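Local structure of 6-aminohexanoate-cyclic-dimer hydrolase (Arthrobacter sp., 3A2Q) at residues A[5-10]-A[478-483]; A[40-45]-A[160-165]; A[50-55]-A[112-117]. The protein hydrolyses the cyclic dimer of 6-aminohexanoic acid, a by-product of nylon-6 manufacture, to the linear dimer. The protein carries 1 engineered substitution. All coordinates share one frame; numbering follows the deposited sequence.

Contact 1: A[5-10]-A[478-483]; sequences DLWQDA and ARRPQL
Arg480 lays its side chain over one face of the Trp7 indole, the two side chains running alongside each other in opposite senses. CD of Arg480 stands 4.0 Å from the centroid of the Trp7 five-membered ring and only 8° off its normal, a CH-pi contact. The chain runs on extended from CG to NE and brings the guanidinium over the same ring in a cation-pi contact, with CZ of Arg480 3.8 Å from that centroid. The two planes are 32° apart. With CG of Trp7 anti to the backbone N (chi1 -161°), that atom lies over the centre of the guanidinium. At the other end of the indole, CH2 of Trp7 and CD of Pro481 meet tip to tip at 4.1 Å. NE1 of Trp7 is hydrogen-bonded to O of Val477, and Arg217 adds a second cation-pi contact to the ring. An alanine in place of Trp7 would probably leave the Arg480 guanidinium free to turn and the carbonyl of Val477 without the indole N-H. The contact joins the loop before helix 10-19 to the C-terminal loop at the surface, with no hydrogen bond between the two segments. OD1 of Asp5, 4.3 Å from NH1 of Arg480, is too distant for a salt bridge, so dispersion and the pull of the indole on a cation carry the contact, probably with some long-range attraction from the aspartate.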
# COMPACT_ATOMS: atom_id res chain seq x y z
N ASP A 5 -18.80 15.36 9.95
CA ASP A 5 -17.56 14.91 10.57
C ASP A 5 -16.91 13.89 9.65
O ASP A 5 -17.37 12.75 9.54
CB ASP A 5 -17.85 14.28 11.94
CG ASP A 5 -16.61 13.70 12.59
OD1 ASP A 5 -15.53 14.31 12.47
OD2 ASP A 5 -16.72 12.63 13.24
N LEU A 6 -15.85 14.31 8.97
CA LEU A 6 -15.14 13.45 8.04
C LEU A 6 -14.23 12.41 8.69
O LEU A 6 -13.52 11.69 8.00
CB LEU A 6 -14.33 14.30 7.05
CG LEU A 6 -15.11 15.25 6.14
CD1 LEU A 6 -14.15 15.99 5.22
CD2 LEU A 6 -16.12 14.47 5.32
N TRP A 7 -14.24 12.34 10.02
CA TRP A 7 -13.40 11.36 10.71
C TRP A 7 -14.11 10.02 10.82
O TRP A 7 -13.57 9.05 11.36
CB TRP A 7 -13.01 11.86 12.11
CG TRP A 7 -11.81 11.13 12.67
CD1 TRP A 7 -11.75 10.40 13.83
CD2 TRP A 7 -10.50 11.05 12.08
NE1 TRP A 7 -10.49 9.88 13.99
CE2 TRP A 7 -9.70 10.26 12.94
CE3 TRP A 7 -9.93 11.57 10.91
CZ2 TRP A 7 -8.36 9.98 12.66
CZ3 TRP A 7 -8.59 11.29 10.64
CH2 TRP A 7 -7.82 10.50 11.51
N GLN A 8 -15.33 9.95 10.29
CA GLN A 8 -16.12 8.72 10.30
C GLN A 8 -15.56 7.84 9.18
O GLN A 8 -15.09 8.36 8.17
CB GLN A 8 -17.59 9.05 9.99
CG GLN A 8 -18.20 10.12 10.88
CD GLN A 8 -18.76 9.57 12.17
OE1 GLN A 8 -19.82 8.93 12.17
NE2 GLN A 8 -18.06 9.80 13.28
N ASP A 9 -15.58 6.52 9.35
CA ASP A 9 -15.06 5.66 8.29
C ASP A 9 -16.03 5.59 7.12
O ASP A 9 -17.10 6.19 7.16
CB ASP A 9 -14.73 4.25 8.81
CG ASP A 9 -15.94 3.50 9.33
OD1 ASP A 9 -17.08 3.87 8.98
OD2 ASP A 9 -15.74 2.52 10.08
N ALA A 10 -15.65 4.87 6.07
CA ALA A 10 -16.49 4.76 4.88
C ALA A 10 -17.86 4.15 5.16
O ALA A 10 -18.87 4.59 4.61
CB ALA A 10 -15.77 3.95 3.80
N ALA A 478 -9.20 7.34 18.35
CA ALA A 478 -9.13 8.55 19.17
C ALA A 478 -7.97 9.47 18.78
O ALA A 478 -8.03 10.68 19.00
CB ALA A 478 -9.01 8.17 20.64
N ARG A 479 -6.93 8.90 18.19
CA ARG A 479 -5.76 9.68 17.79
C ARG A 479 -5.91 10.34 16.42
O ARG A 479 -6.40 9.72 15.47
CB ARG A 479 -4.50 8.80 17.82
CG ARG A 479 -4.21 8.16 19.18
CD ARG A 479 -2.80 7.57 19.23
NE ARG A 479 -2.63 6.41 18.35
CZ ARG A 479 -2.97 5.17 18.67
NH1 ARG A 479 -3.50 4.89 19.86
NH2 ARG A 479 -2.78 4.19 17.80
N ARG A 480 -5.49 11.60 16.32
CA ARG A 480 -5.57 12.35 15.07
C ARG A 480 -4.30 13.16 14.84
O ARG A 480 -3.67 13.64 15.79
CB ARG A 480 -6.76 13.31 15.09
CG ARG A 480 -8.10 12.64 15.33
CD ARG A 480 -9.24 13.63 15.11
NE ARG A 480 -10.52 13.04 15.50
CZ ARG A 480 -11.70 13.58 15.22
NH1 ARG A 480 -11.76 14.73 14.55
NH2 ARG A 480 -12.82 12.98 15.60
N PRO A 481 -3.89 13.33 13.57
CA PRO A 481 -2.68 14.10 13.30
C PRO A 481 -2.90 15.57 13.66
O PRO A 481 -4.03 16.06 13.60
CB PRO A 481 -2.46 13.88 11.80
CG PRO A 481 -3.84 13.62 11.28
CD PRO A 481 -4.46 12.75 12.34
N GLN A 482 -1.83 16.27 14.03
CA GLN A 482 -1.92 17.68 14.41
C GLN A 482 -2.47 18.55 13.29
O GLN A 482 -3.03 19.61 13.54
CB GLN A 482 -0.54 18.21 14.83
CG GLN A 482 0.06 17.48 16.03
CD GLN A 482 -0.81 17.56 17.28
OE1 GLN A 482 -0.57 16.83 18.24
NE2 GLN A 482 -1.80 18.43 17.26
N LEU A 483 -2.29 18.10 12.05
CA LEU A 483 -2.79 18.84 10.90
C LEU A 483 -4.28 19.10 11.07
O LEU A 483 -4.80 20.12 10.62
CB LEU A 483 -2.55 18.03 9.62
CG LEU A 483 -2.95 18.68 8.29
CD1 LEU A 483 -2.13 19.94 8.06
CD2 LEU A 483 -2.75 17.69 7.17

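Contact 2: A[40-45]-A[160-165]; sequences PEINAV and AALSPV
A single methyl group carries most of this contact: CD1 of Leu162 meets Ile42, Ala44 and Val45 in turn. It lies 3.9 Å from CG2 of Val45, where the two side chains pass alongside, pointing opposite ways. CD1 of Ile42 reaches it tip to tip, at 4.1 Å from CD1 of Leu162, and CB of Ala44 stands equally far from the same methyl. CD1 of Ile42 has a second neighbour in CB of Ala160, at 3.8 Å. To get there Ile42 puts CG1 in the crowded position between the backbone N and the carbonyl carbon (chi1 55°), and CD1 then extends straight on from it (chi2 178°). The passage from helix 24-42 into edge strand 45-48 meets the end of helix 152-159. Helix 24-42 finishes on one side, and Asn43 leaves it with positive phi; on the other, helix 152-159 is closed by a Schellman motif in which Ala161, also with positive phi, is the C-prime residue. That motif turns the chain so that Leu162 can face the first helix, where Val35 and Asn39 also touch it. The polar groups are served separately: OD1 of Asn39 takes the N-H of Val45, ND2 of Asn43 bonds to O of Trp134 and of Ala136, and NE2 of His34 is bonded to O of Ala160. Within its own segment, OG of Ser163 donates to O of Leu162 at 2.6 Å, the oxygen approached well to one side of its carbonyl. All five side chains that touch are buried, and every contact across the segments is between apolar groups, so the fit rests on the shape of methyls, while the hydrogen bonds around it are likely to steady the backbone turns that present them.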
# COMPACT_ATOMS: atom_id res chain seq x y z
N PRO A 40 -3.19 21.48 0.46
CA PRO A 40 -2.03 22.31 0.09
C PRO A 40 -0.84 22.09 1.02
O PRO A 40 0.32 22.18 0.59
CB PRO A 40 -2.58 23.74 0.18
CG PRO A 40 -4.05 23.56 -0.10
CD PRO A 40 -4.40 22.31 0.65
N GLU A 41 -1.11 21.79 2.28
CA GLU A 41 -0.05 21.57 3.25
C GLU A 41 0.67 20.23 3.13
O GLU A 41 1.84 20.12 3.49
CB GLU A 41 -0.59 21.72 4.67
CG GLU A 41 -1.12 23.10 4.99
CD GLU A 41 -1.32 23.31 6.47
OE1 GLU A 41 -0.31 23.29 7.22
OE2 GLU A 41 -2.48 23.49 6.90
N ILE A 42 -0.01 19.21 2.62
CA ILE A 42 0.62 17.89 2.51
C ILE A 42 0.92 17.39 1.10
O ILE A 42 1.67 16.43 0.94
CB ILE A 42 -0.22 16.83 3.27
CG1 ILE A 42 -1.66 16.82 2.77
CG2 ILE A 42 -0.18 17.12 4.76
CD1 ILE A 42 -2.53 15.76 3.43
N ASN A 43 0.34 18.03 0.08
CA ASN A 43 0.59 17.64 -1.31
C ASN A 43 0.32 16.14 -1.50
O ASN A 43 1.13 15.42 -2.09
CB ASN A 43 2.03 18.00 -1.68
CG ASN A 43 2.35 17.77 -3.15
OD1 ASN A 43 1.53 18.05 -4.03
ND2 ASN A 43 3.55 17.28 -3.43
N ALA A 44 -0.83 15.68 -1.00
CA ALA A 44 -1.23 14.28 -1.09
C ALA A 44 -1.99 14.01 -2.39
O ALA A 44 -1.63 13.11 -3.16
CB ALA A 44 -2.09 13.92 0.11
N VAL A 45 -3.06 14.77 -2.61
CA VAL A 45 -3.86 14.64 -3.83
C VAL A 45 -3.20 15.53 -4.87
O VAL A 45 -3.19 16.75 -4.73
CB VAL A 45 -5.31 15.13 -3.61
CG1 VAL A 45 -6.08 15.05 -4.92
CG2 VAL A 45 -5.99 14.29 -2.56
N ALA A 160 -5.38 12.23 6.77
CA ALA A 160 -5.86 13.61 6.89
C ALA A 160 -7.35 13.74 6.56
O ALA A 160 -7.86 14.85 6.41
CB ALA A 160 -5.05 14.52 6.00
N ALA A 161 -8.03 12.61 6.45
CA ALA A 161 -9.45 12.58 6.15
C ALA A 161 -9.87 13.20 4.82
O ALA A 161 -10.99 13.71 4.70
CB ALA A 161 -10.23 13.23 7.29
N LEU A 162 -8.99 13.16 3.82
CA LEU A 162 -9.34 13.71 2.52
C LEU A 162 -10.29 12.71 1.85
O LEU A 162 -10.94 13.02 0.84
CB LEU A 162 -8.09 13.93 1.66
CG LEU A 162 -6.94 14.70 2.32
CD1 LEU A 162 -5.90 15.04 1.26
CD2 LEU A 162 -7.46 15.97 2.97
N SER A 163 -10.35 11.52 2.43
CA SER A 163 -11.21 10.42 1.98
C SER A 163 -11.12 9.33 3.04
O SER A 163 -10.09 9.19 3.70
CB SER A 163 -10.75 9.87 0.63
OG SER A 163 -11.10 10.74 -0.43
N PRO A 164 -12.20 8.56 3.23
CA PRO A 164 -12.18 7.49 4.24
C PRO A 164 -11.42 6.24 3.80
O PRO A 164 -11.01 5.43 4.62
CB PRO A 164 -13.66 7.22 4.48
CG PRO A 164 -14.29 7.53 3.16
CD PRO A 164 -13.56 8.77 2.70
N VAL A 165 -11.25 6.09 2.49
CA VAL A 165 -10.55 4.95 1.92
C VAL A 165 -9.81 5.35 0.66
O VAL A 165 -10.14 6.35 0.02
CB VAL A 165 -11.54 3.81 1.55
CG1 VAL A 165 -12.34 3.40 2.78
CG2 VAL A 165 -12.46 4.27 0.45

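Contact 3: A[50-55]-A[112-117]; sequences FEKARR and FVLLGK
The Phe50 ring turns its edge to Leu115: CD1 of Leu115 lies in the ring plane, 3.7 Å from CD1 of Phe50, and the two side chains cross obliquely. Another flat group, the Arg54 guanidinium, has CB of Phe50 over one face, offset toward the rim, and CD of Glu51 at its edge, in plane. This is helix-on-sheet packing near one end of the mixed sheet of the amidase fold, where helix 50-59 covers strand 113-118, next to edge strand 45-48. The short axes approach to 6.5 Å and run antiparallel, at 173°. At this separation the nearest residue is small: Ala53, its CA 5.1 Å from CA of Leu115. CD1 of Leu115 also reaches CB of Ala53, at 4.1 Å. One turn of helix thus rests on this leucine through both Phe50 and Ala53. Toward the start of the strand, O of Ala53 sits 3.8 Å from CB of Val113. Lys52 gives its aliphatic part to the contact, CD lying 4.1 Å from CD2 of Leu114, while a bend at chi3 (-73°) swings CE aside and NZ pairs with Asp81. Glu56, further along the helix, accepts the N-H of Leu114 through OE1, so a polar bond accompanies the apolar fit. The closest approach of the two segments is that of the alanine methyl to the strand backbone, CB of Ala53 standing 3.4 Å from O of Leu114.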
# COMPACT_ATOMS: atom_id res chain seq x y z
N PHE A 50 -12.75 16.73 -8.90
CA PHE A 50 -14.00 17.15 -8.29
C PHE A 50 -15.21 17.12 -9.23
O PHE A 50 -16.31 16.79 -8.80
CB PHE A 50 -13.84 18.56 -7.70
CG PHE A 50 -12.68 18.69 -6.76
CD1 PHE A 50 -12.39 17.69 -5.83
CD2 PHE A 50 -11.87 19.82 -6.78
CE1 PHE A 50 -11.32 17.82 -4.94
CE2 PHE A 50 -10.80 19.97 -5.90
CZ PHE A 50 -10.53 18.96 -4.98
N GLU A 51 -15.01 17.45 -10.50
CA GLU A 51 -16.12 17.42 -11.44
C GLU A 51 -16.61 16.00 -11.67
O GLU A 51 -17.81 15.73 -11.58
CB GLU A 51 -15.72 18.08 -12.76
CG GLU A 51 -15.31 19.54 -12.62
CD GLU A 51 -16.39 20.39 -11.95
OE1 GLU A 51 -16.10 21.56 -11.62
OE2 GLU A 51 -17.52 19.90 -11.75
N LYS A 52 -15.70 15.08 -11.95
CA LYS A 52 -16.09 13.69 -12.16
C LYS A 52 -16.75 13.19 -10.88
O LYS A 52 -17.78 12.51 -10.93
CB LYS A 52 -14.88 12.81 -12.49
CG LYS A 52 -15.21 11.32 -12.46
CD LYS A 52 -14.05 10.44 -12.92
CE LYS A 52 -13.85 10.52 -14.42
NZ LYS A 52 -12.86 9.51 -14.89
N ALA A 53 -16.16 13.52 -9.75
CA ALA A 53 -16.70 13.10 -8.46
C ALA A 53 -18.13 13.61 -8.32
O ALA A 53 -18.99 12.93 -7.75
CB ALA A 53 -15.84 13.64 -7.33
N ARG A 54 -18.38 14.80 -8.85
CA ARG A 54 -19.70 15.40 -8.77
C ARG A 54 -20.71 14.73 -9.70
O ARG A 54 -21.88 14.63 -9.36
CB ARG A 54 -19.61 16.90 -9.06
CG ARG A 54 -19.10 17.71 -7.88
CD ARG A 54 -18.64 19.09 -8.30
NE ARG A 54 -18.24 19.89 -7.14
CZ ARG A 54 -17.33 20.86 -7.18
NH1 ARG A 54 -16.71 21.14 -8.32
NH2 ARG A 54 -17.03 21.54 -6.08
N ARG A 55 -20.24 14.28 -10.86
CA ARG A 55 -21.12 13.61 -11.81
C ARG A 55 -21.48 12.22 -11.30
O ARG A 55 -22.64 11.81 -11.34
CB ARG A 55 -20.44 13.45 -13.17
CG ARG A 55 -19.72 14.68 -13.70
CD ARG A 55 -18.92 14.28 -14.94
NE ARG A 55 -17.93 15.29 -15.32
CZ ARG A 55 -17.01 15.10 -16.26
NH1 ARG A 55 -16.94 13.94 -16.91
NH2 ARG A 55 -16.15 16.07 -16.55
N PHE A 112 -18.96 4.25 -4.83
CA PHE A 112 -17.87 5.17 -4.49
C PHE A 112 -17.71 6.20 -5.60
O PHE A 112 -18.02 5.92 -6.76
CB PHE A 112 -16.55 4.39 -4.33
CG PHE A 112 -16.46 3.59 -3.05
CD1 PHE A 112 -16.22 4.23 -1.83
CD2 PHE A 112 -16.59 2.21 -3.06
CE1 PHE A 112 -16.12 3.49 -0.65
CE2 PHE A 112 -16.49 1.46 -1.88
CZ PHE A 112 -16.26 2.11 -0.68
N VAL A 113 -17.24 7.40 -5.26
CA VAL A 113 -17.02 8.43 -6.27
C VAL A 113 -15.53 8.78 -6.33
O VAL A 113 -14.91 9.03 -5.30
CB VAL A 113 -17.87 9.72 -5.97
CG1 VAL A 113 -19.33 9.34 -5.75
CG2 VAL A 113 -17.33 10.46 -4.76
N LEU A 114 -14.97 8.76 -7.53
CA LEU A 114 -13.55 9.06 -7.71
C LEU A 114 -13.27 10.54 -7.48
O LEU A 114 -13.57 11.38 -8.33
CB LEU A 114 -13.10 8.66 -9.12
CG LEU A 114 -11.61 8.84 -9.41
CD1 LEU A 114 -10.79 8.18 -8.31
CD2 LEU A 114 -11.27 8.26 -10.78
N LEU A 115 -12.68 10.84 -6.33
CA LEU A 115 -12.37 12.22 -5.94
C LEU A 115 -11.08 12.77 -6.55
O LEU A 115 -10.96 13.98 -6.74
CB LEU A 115 -12.29 12.32 -4.41
CG LEU A 115 -12.17 13.72 -3.82
CD1 LEU A 115 -13.42 14.53 -4.16
CD2 LEU A 115 -12.00 13.62 -2.30
N GLY A 116 -10.13 11.90 -6.85
CA GLY A 116 -8.88 12.35 -7.42
C GLY A 116 -7.76 11.33 -7.31
O GLY A 116 -7.99 10.20 -6.86
N LYS A 117 -6.56 11.71 -7.74
CA LYS A 117 -5.41 10.82 -7.70
C LYS A 117 -4.36 11.28 -6.68
O LYS A 117 -4.20 12.47 -6.44
CB LYS A 117 -4.77 10.71 -9.08
CG LYS A 117 -5.65 10.08 -10.14
CD LYS A 117 -4.83 9.83 -11.38
CE LYS A 117 -5.55 8.96 -12.39
NZ LYS A 117 -4.58 8.54 -13.44

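From the N terminus the chain first passes the loop 5-10, which waits for the C-terminal loop 478-483; contact 1 therefore closes a loop spanning nearly the whole protein. Within it, contact 2 joins the end of helix 24-42 to the turn after helix 152-159, and contact 3, inside that shorter loop again, lays helix 50-59 on strand 113-118. The three are nested and none cross. Contacts 1 and 2 touch where CD2 of Leu483 meets CG2 of Ile42 at 3.6 Å; contacts 2 and 3 touch through O of Leu162 and CD2 of Leu115. Contacts 1 and 3 do not touch, so contact 2 lies between the paired termini and the helix-covered strand near the sheet's edge.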